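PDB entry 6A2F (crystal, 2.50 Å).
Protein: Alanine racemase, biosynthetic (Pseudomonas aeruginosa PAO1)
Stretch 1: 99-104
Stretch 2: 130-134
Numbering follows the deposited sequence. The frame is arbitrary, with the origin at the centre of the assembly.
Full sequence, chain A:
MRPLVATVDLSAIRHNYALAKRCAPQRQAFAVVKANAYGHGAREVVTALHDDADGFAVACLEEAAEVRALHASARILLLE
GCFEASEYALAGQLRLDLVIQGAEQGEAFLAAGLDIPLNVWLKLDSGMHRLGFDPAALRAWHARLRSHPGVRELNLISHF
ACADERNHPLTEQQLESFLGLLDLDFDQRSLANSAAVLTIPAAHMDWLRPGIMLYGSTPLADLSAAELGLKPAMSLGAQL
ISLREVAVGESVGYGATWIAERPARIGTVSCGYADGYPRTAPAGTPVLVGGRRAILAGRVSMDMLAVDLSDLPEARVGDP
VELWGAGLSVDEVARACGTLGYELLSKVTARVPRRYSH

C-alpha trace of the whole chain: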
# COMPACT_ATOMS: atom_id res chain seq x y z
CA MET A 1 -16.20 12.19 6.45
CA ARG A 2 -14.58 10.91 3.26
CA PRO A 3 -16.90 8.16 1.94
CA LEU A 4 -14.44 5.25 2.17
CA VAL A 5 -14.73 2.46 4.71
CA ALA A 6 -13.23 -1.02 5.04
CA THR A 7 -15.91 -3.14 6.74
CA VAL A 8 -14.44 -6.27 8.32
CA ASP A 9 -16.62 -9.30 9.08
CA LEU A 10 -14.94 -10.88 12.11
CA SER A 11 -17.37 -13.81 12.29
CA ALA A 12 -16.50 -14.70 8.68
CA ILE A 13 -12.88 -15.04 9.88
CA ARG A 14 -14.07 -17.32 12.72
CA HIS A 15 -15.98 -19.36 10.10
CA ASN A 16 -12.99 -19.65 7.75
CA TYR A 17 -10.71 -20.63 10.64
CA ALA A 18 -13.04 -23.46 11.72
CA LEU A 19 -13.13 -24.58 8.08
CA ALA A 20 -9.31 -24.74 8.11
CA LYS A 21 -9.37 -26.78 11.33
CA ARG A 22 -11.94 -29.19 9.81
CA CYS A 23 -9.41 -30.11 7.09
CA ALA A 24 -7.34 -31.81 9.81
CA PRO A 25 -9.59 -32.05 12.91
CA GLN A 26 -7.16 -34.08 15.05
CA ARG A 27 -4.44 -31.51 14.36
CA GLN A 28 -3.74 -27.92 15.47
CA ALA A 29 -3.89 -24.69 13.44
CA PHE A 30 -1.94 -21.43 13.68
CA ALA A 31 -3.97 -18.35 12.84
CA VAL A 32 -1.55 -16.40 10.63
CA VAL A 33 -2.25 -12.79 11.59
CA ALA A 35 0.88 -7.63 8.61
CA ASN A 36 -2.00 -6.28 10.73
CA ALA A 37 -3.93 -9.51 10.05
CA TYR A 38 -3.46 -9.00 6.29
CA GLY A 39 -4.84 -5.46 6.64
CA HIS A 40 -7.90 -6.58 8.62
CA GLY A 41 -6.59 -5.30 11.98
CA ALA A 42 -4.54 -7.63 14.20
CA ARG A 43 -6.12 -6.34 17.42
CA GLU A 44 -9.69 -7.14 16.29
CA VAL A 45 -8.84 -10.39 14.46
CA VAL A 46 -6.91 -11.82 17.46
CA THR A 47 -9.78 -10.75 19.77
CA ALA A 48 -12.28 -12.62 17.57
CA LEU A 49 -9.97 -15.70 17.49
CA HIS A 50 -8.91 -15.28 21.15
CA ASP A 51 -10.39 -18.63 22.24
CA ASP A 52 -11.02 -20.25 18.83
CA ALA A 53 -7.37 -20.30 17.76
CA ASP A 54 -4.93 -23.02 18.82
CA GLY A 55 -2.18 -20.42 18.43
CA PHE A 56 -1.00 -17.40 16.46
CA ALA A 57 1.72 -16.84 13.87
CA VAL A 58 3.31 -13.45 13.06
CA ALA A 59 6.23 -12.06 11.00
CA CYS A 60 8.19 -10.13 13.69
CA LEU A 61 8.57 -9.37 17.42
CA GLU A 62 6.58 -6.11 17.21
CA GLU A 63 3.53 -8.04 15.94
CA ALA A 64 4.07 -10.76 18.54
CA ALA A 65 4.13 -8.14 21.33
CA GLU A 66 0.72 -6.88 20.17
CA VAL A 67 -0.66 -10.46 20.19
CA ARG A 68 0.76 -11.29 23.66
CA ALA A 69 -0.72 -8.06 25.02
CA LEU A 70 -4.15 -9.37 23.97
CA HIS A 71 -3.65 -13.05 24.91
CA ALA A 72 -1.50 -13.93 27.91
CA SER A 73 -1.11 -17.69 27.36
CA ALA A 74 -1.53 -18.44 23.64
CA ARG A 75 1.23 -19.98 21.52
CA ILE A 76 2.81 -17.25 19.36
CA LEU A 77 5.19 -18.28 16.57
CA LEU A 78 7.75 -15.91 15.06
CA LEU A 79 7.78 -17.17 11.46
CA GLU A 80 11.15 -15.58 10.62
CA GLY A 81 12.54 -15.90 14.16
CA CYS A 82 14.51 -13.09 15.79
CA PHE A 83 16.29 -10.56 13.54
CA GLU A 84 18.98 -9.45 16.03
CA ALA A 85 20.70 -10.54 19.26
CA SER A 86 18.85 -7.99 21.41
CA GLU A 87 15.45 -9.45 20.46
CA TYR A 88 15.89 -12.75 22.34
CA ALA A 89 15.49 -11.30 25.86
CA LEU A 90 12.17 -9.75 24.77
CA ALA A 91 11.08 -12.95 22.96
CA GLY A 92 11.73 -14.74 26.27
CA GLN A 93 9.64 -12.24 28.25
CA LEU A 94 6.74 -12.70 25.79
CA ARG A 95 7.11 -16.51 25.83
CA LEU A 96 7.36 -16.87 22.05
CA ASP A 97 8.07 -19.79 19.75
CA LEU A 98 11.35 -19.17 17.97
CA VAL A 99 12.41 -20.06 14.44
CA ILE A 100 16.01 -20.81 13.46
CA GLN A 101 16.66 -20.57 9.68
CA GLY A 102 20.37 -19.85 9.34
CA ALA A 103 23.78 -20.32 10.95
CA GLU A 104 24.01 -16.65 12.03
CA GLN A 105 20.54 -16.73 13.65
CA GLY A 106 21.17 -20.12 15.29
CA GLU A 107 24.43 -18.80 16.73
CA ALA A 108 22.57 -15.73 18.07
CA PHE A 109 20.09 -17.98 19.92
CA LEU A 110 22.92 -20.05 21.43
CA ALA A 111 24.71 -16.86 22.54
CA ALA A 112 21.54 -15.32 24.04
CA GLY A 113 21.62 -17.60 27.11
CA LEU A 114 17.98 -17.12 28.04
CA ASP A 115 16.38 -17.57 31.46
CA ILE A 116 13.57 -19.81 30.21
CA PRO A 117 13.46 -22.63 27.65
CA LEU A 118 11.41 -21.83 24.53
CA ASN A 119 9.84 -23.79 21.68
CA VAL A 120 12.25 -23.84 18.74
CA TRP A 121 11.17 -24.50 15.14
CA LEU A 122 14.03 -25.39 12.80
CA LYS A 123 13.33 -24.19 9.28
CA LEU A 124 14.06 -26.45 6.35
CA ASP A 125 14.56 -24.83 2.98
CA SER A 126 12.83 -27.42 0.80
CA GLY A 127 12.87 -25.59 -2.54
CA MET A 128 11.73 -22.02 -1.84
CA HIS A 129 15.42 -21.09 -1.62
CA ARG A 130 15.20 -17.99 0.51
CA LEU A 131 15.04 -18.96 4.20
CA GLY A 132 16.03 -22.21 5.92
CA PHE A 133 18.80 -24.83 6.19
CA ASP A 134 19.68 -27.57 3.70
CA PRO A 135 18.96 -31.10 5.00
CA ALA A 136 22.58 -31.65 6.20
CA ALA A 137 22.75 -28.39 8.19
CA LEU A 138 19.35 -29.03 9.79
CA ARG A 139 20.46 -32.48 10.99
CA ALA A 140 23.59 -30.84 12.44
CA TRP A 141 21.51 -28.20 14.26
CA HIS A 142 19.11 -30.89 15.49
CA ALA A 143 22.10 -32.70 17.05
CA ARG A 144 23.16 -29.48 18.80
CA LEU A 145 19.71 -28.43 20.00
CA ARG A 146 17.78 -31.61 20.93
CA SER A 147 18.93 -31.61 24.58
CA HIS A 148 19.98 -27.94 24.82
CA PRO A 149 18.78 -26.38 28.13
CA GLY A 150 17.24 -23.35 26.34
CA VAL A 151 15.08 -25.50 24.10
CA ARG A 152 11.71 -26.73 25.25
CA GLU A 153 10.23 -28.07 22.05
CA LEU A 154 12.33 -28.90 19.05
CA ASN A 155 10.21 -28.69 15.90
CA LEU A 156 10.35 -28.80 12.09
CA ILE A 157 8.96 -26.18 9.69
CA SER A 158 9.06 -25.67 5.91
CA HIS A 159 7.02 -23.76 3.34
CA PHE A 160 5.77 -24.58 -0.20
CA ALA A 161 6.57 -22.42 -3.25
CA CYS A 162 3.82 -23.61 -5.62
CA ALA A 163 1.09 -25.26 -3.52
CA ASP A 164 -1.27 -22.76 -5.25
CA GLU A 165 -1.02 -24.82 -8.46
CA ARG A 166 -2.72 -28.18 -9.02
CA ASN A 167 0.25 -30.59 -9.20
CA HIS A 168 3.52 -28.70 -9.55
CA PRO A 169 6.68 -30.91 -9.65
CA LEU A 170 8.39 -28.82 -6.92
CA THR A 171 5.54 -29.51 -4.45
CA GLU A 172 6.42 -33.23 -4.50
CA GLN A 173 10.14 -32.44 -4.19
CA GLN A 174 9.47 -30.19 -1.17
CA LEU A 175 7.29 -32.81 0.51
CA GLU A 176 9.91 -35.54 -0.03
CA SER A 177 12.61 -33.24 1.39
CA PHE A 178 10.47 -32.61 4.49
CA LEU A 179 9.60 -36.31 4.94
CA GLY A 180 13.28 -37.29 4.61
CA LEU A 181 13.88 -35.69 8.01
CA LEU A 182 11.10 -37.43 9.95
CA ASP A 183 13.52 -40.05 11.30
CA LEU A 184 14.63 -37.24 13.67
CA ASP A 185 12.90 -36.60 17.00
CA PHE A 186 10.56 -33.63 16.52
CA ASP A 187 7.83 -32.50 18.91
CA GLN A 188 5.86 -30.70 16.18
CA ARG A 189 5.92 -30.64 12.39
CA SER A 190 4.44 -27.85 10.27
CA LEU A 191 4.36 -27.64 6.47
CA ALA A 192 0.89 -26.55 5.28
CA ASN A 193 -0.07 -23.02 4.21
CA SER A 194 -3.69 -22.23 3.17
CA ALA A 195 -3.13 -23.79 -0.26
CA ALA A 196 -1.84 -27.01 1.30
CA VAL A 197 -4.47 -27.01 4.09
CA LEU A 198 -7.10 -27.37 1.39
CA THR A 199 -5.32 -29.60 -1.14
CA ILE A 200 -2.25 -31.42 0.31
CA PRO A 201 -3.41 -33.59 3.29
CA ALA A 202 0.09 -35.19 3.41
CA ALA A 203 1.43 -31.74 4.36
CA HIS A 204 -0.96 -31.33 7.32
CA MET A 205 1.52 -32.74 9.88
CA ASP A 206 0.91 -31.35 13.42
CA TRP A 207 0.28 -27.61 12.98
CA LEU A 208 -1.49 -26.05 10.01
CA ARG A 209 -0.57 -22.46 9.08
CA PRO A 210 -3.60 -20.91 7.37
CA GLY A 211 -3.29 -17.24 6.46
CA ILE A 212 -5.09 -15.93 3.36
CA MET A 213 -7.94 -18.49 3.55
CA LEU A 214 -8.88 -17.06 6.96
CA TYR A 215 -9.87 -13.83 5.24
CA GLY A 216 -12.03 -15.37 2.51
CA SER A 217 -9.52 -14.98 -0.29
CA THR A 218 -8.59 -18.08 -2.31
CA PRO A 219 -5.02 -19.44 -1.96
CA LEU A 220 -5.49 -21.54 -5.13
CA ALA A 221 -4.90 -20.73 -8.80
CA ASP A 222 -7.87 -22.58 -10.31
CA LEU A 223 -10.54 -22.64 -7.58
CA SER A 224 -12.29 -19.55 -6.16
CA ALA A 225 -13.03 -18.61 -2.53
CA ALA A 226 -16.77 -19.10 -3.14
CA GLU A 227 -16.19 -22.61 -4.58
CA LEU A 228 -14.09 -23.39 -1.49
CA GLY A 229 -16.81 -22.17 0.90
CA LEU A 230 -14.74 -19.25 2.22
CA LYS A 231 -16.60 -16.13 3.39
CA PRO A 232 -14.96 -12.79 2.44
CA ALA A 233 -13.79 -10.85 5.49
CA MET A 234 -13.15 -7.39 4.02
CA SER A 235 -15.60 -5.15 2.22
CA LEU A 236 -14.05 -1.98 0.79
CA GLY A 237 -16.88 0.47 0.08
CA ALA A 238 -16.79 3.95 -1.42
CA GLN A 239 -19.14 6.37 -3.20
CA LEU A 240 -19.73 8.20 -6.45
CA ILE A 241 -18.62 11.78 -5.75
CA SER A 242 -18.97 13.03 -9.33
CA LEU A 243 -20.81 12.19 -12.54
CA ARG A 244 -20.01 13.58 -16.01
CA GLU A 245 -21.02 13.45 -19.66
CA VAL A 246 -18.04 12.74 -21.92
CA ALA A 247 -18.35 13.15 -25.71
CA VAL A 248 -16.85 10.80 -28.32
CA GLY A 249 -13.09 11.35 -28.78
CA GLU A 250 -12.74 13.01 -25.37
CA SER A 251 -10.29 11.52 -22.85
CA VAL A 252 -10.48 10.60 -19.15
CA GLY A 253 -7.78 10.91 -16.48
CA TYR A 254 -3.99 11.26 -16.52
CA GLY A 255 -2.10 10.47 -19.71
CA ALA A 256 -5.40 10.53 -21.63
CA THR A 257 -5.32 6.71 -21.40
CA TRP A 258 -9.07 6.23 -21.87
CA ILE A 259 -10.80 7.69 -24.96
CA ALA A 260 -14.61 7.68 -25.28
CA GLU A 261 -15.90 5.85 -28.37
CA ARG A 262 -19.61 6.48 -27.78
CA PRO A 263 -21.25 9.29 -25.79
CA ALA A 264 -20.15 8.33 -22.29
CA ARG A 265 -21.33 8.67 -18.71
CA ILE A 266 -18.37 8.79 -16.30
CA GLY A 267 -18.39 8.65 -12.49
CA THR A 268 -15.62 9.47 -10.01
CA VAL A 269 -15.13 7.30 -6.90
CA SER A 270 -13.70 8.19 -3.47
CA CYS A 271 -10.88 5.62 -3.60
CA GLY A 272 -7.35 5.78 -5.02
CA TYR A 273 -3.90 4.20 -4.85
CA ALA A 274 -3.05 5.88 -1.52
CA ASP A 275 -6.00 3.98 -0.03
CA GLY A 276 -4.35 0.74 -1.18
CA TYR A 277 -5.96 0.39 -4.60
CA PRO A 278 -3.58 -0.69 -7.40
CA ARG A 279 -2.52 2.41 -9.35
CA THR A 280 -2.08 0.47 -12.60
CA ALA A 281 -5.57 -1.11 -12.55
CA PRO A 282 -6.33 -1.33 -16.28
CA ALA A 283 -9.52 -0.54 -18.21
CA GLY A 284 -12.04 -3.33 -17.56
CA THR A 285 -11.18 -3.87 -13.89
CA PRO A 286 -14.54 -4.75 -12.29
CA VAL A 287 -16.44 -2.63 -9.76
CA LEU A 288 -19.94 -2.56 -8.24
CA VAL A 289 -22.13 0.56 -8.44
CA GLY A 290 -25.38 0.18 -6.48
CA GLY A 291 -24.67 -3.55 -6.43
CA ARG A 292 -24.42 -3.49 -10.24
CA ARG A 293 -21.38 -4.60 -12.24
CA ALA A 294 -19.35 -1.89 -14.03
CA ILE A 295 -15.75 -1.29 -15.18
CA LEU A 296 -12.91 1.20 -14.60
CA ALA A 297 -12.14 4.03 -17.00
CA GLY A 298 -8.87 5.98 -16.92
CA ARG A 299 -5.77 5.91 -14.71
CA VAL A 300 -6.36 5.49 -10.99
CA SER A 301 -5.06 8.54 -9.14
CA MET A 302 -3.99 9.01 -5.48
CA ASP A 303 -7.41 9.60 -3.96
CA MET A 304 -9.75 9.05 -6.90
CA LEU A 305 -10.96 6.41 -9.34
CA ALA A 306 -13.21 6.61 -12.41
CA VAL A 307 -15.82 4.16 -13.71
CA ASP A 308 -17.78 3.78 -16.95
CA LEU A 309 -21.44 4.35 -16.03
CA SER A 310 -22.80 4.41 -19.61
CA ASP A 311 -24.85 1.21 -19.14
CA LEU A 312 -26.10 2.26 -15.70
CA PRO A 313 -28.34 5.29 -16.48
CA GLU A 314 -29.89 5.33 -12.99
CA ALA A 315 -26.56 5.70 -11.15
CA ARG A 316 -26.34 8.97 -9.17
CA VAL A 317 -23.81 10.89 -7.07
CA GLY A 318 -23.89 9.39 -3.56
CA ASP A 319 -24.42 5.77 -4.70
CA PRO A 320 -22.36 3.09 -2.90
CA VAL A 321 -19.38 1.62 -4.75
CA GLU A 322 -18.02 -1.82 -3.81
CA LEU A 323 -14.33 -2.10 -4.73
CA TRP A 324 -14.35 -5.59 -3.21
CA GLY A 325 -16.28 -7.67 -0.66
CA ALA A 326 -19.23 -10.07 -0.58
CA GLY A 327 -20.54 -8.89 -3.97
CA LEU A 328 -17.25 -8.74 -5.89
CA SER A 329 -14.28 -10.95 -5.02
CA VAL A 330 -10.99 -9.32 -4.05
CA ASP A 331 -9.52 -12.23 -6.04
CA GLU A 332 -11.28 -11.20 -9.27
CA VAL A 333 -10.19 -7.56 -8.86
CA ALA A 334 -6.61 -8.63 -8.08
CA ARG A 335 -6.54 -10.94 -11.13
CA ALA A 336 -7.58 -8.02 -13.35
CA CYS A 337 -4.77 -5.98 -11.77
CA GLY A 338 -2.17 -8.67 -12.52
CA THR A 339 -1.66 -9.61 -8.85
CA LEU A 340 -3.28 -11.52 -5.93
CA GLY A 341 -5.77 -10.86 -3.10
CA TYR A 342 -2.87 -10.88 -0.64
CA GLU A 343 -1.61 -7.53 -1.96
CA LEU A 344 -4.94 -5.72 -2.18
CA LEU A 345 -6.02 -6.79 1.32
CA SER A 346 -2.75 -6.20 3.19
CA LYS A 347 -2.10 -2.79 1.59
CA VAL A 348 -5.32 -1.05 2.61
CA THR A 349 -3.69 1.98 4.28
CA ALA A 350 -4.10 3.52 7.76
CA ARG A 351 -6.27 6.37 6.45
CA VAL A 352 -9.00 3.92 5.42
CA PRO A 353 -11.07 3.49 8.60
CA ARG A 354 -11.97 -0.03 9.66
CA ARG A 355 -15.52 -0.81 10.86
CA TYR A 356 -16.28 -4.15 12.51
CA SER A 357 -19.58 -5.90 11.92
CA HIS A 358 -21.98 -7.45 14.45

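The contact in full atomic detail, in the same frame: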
# COMPACT_ATOMS: atom_id res chain seq x y z
N VAL A 99 11.96 -19.38 15.65
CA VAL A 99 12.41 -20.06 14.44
C VAL A 99 13.91 -19.84 14.28
O VAL A 99 14.42 -18.74 14.51
CB VAL A 99 11.62 -19.58 13.19
CG1 VAL A 99 12.41 -19.79 11.91
CG2 VAL A 99 10.28 -20.28 13.10
N ILE A 100 14.62 -20.91 13.90
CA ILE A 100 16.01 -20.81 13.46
C ILE A 100 16.14 -21.28 12.00
O ILE A 100 15.81 -22.42 11.68
CB ILE A 100 16.98 -21.59 14.39
CG1 ILE A 100 16.95 -20.99 15.80
CG2 ILE A 100 18.39 -21.56 13.83
CD1 ILE A 100 17.63 -21.84 16.85
N GLN A 101 16.61 -20.37 11.14
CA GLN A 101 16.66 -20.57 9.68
C GLN A 101 18.07 -20.63 9.14
O GLN A 101 18.29 -21.18 8.06
CB GLN A 101 16.02 -19.39 8.95
CG GLN A 101 14.59 -19.11 9.31
CD GLN A 101 14.18 -17.69 8.99
OE1 GLN A 101 15.02 -16.79 8.89
NE2 GLN A 101 12.89 -17.48 8.85
N GLY A 102 19.01 -20.01 9.84
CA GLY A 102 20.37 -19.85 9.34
C GLY A 102 21.41 -19.99 10.43
O GLY A 102 21.08 -19.96 11.62
N ALA A 103 22.66 -20.14 10.02
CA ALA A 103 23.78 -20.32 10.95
C ALA A 103 23.92 -19.09 11.86
O ALA A 103 24.06 -19.24 13.09
CB ALA A 103 25.07 -20.60 10.19
N GLU A 104 23.87 -17.90 11.27
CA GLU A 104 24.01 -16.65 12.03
C GLU A 104 22.93 -16.56 13.12
O GLU A 104 23.25 -16.34 14.29
CB GLU A 104 23.97 -15.43 11.10
CG GLU A 104 25.04 -15.40 10.00
CD GLU A 104 24.68 -16.23 8.77
OE1 GLU A 104 23.49 -16.57 8.58
OE2 GLU A 104 25.59 -16.53 7.97
N ARG A 130 14.93 -19.27 -0.12
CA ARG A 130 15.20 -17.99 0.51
C ARG A 130 15.65 -18.18 1.96
O ARG A 130 16.80 -17.88 2.30
CB ARG A 130 14.01 -17.03 0.39
CG ARG A 130 13.80 -16.48 -1.01
CD ARG A 130 12.73 -15.40 -1.05
NE ARG A 130 11.52 -15.80 -0.33
CZ ARG A 130 10.44 -15.05 -0.17
NH1 ARG A 130 9.41 -15.53 0.52
NH2 ARG A 130 10.38 -13.82 -0.69
N LEU A 131 14.74 -18.69 2.79
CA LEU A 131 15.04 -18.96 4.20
C LEU A 131 15.15 -20.45 4.47
O LEU A 131 14.55 -21.26 3.76
CB LEU A 131 13.96 -18.35 5.09
CG LEU A 131 13.74 -16.83 5.07
CD1 LEU A 131 12.57 -16.50 5.96
CD2 LEU A 131 14.98 -16.06 5.52
N GLY A 132 15.93 -20.82 5.48
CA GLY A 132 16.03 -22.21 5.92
C GLY A 132 17.35 -22.91 5.63
O GLY A 132 18.12 -22.47 4.78
N PHE A 133 17.61 -23.99 6.37
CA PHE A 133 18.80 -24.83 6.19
C PHE A 133 18.60 -25.85 5.07
O PHE A 133 17.47 -26.21 4.74
CB PHE A 133 19.10 -25.61 7.48
CG PHE A 133 19.43 -24.76 8.67
CD1 PHE A 133 20.68 -24.14 8.78
CD2 PHE A 133 18.51 -24.61 9.71
CE1 PHE A 133 20.99 -23.38 9.89
CE2 PHE A 133 18.82 -23.85 10.82
CZ PHE A 133 20.06 -23.23 10.91
N ASP A 134 19.71 -26.34 4.50
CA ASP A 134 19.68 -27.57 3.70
C ASP A 134 19.53 -28.78 4.64
O ASP A 134 19.73 -28.64 5.85
CB ASP A 134 20.92 -27.69 2.78
CG ASP A 134 22.25 -27.70 3.56
OD1 ASP A 134 22.42 -28.49 4.52
OD2 ASP A 134 23.15 -26.92 3.18

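The contact between these two stretches is made by packing alone: no hydrogen bond crosses it, and about 299 Å² of surface is buried, both sides summed. Stretch 1 leaves a strand at Ile100, turns through Gln101 and Gly102, and enters a helix at Ala103; stretch 2 is irregular throughout. Their touching parts run 69° apart, so they do not pair like neighbouring strands. The backbones come closest where Gln101 faces Gly132, with 4.2 Å between Gln101 CA and Gly132 CA.

Gln101 has the most surface covered. Its CA-to-CB bond points away from stretch 2, yet the side chain's end packs against the apolar Leu131 methyls, with Gln101 CD 3.6 Å from Leu131 CD1. Its carbonyl is equally involved: Gln101 O lies 3.1 Å from Gly132 C and 3.3 Å from Phe133 N. The latter distance might suggest a hydrogen bond, but the angle is poor and none forms. Gly132 suits this close passage for a reason of its own. At phi 110° and psi 160°, a CB would be jammed against the carbonyl oxygen of Leu131, so the backbone conformation itself calls for glycine.

Phe133 is the other main contributor. Its CA-to-CB bond points sideways, but the end of the side chain comes nearer, carrying the ring against the turn of stretch 1. Gln101 C lies over one face of the ring. Around it, Ile100 O is 3.4 Å from Phe133 CE2, and Gly102 C is 3.5 Å from Phe133 CE1. A flat, broad ring is well shaped to cover several consecutive backbone groups in this way. Ile100 adds an apolar contact, with Ile100 CG2 3.8 Å from Phe133 CZ; its branched side chain offers a methyl to the ring while its end leads away. Both side chains are buried, so this pairing keeps hydrocarbon from water.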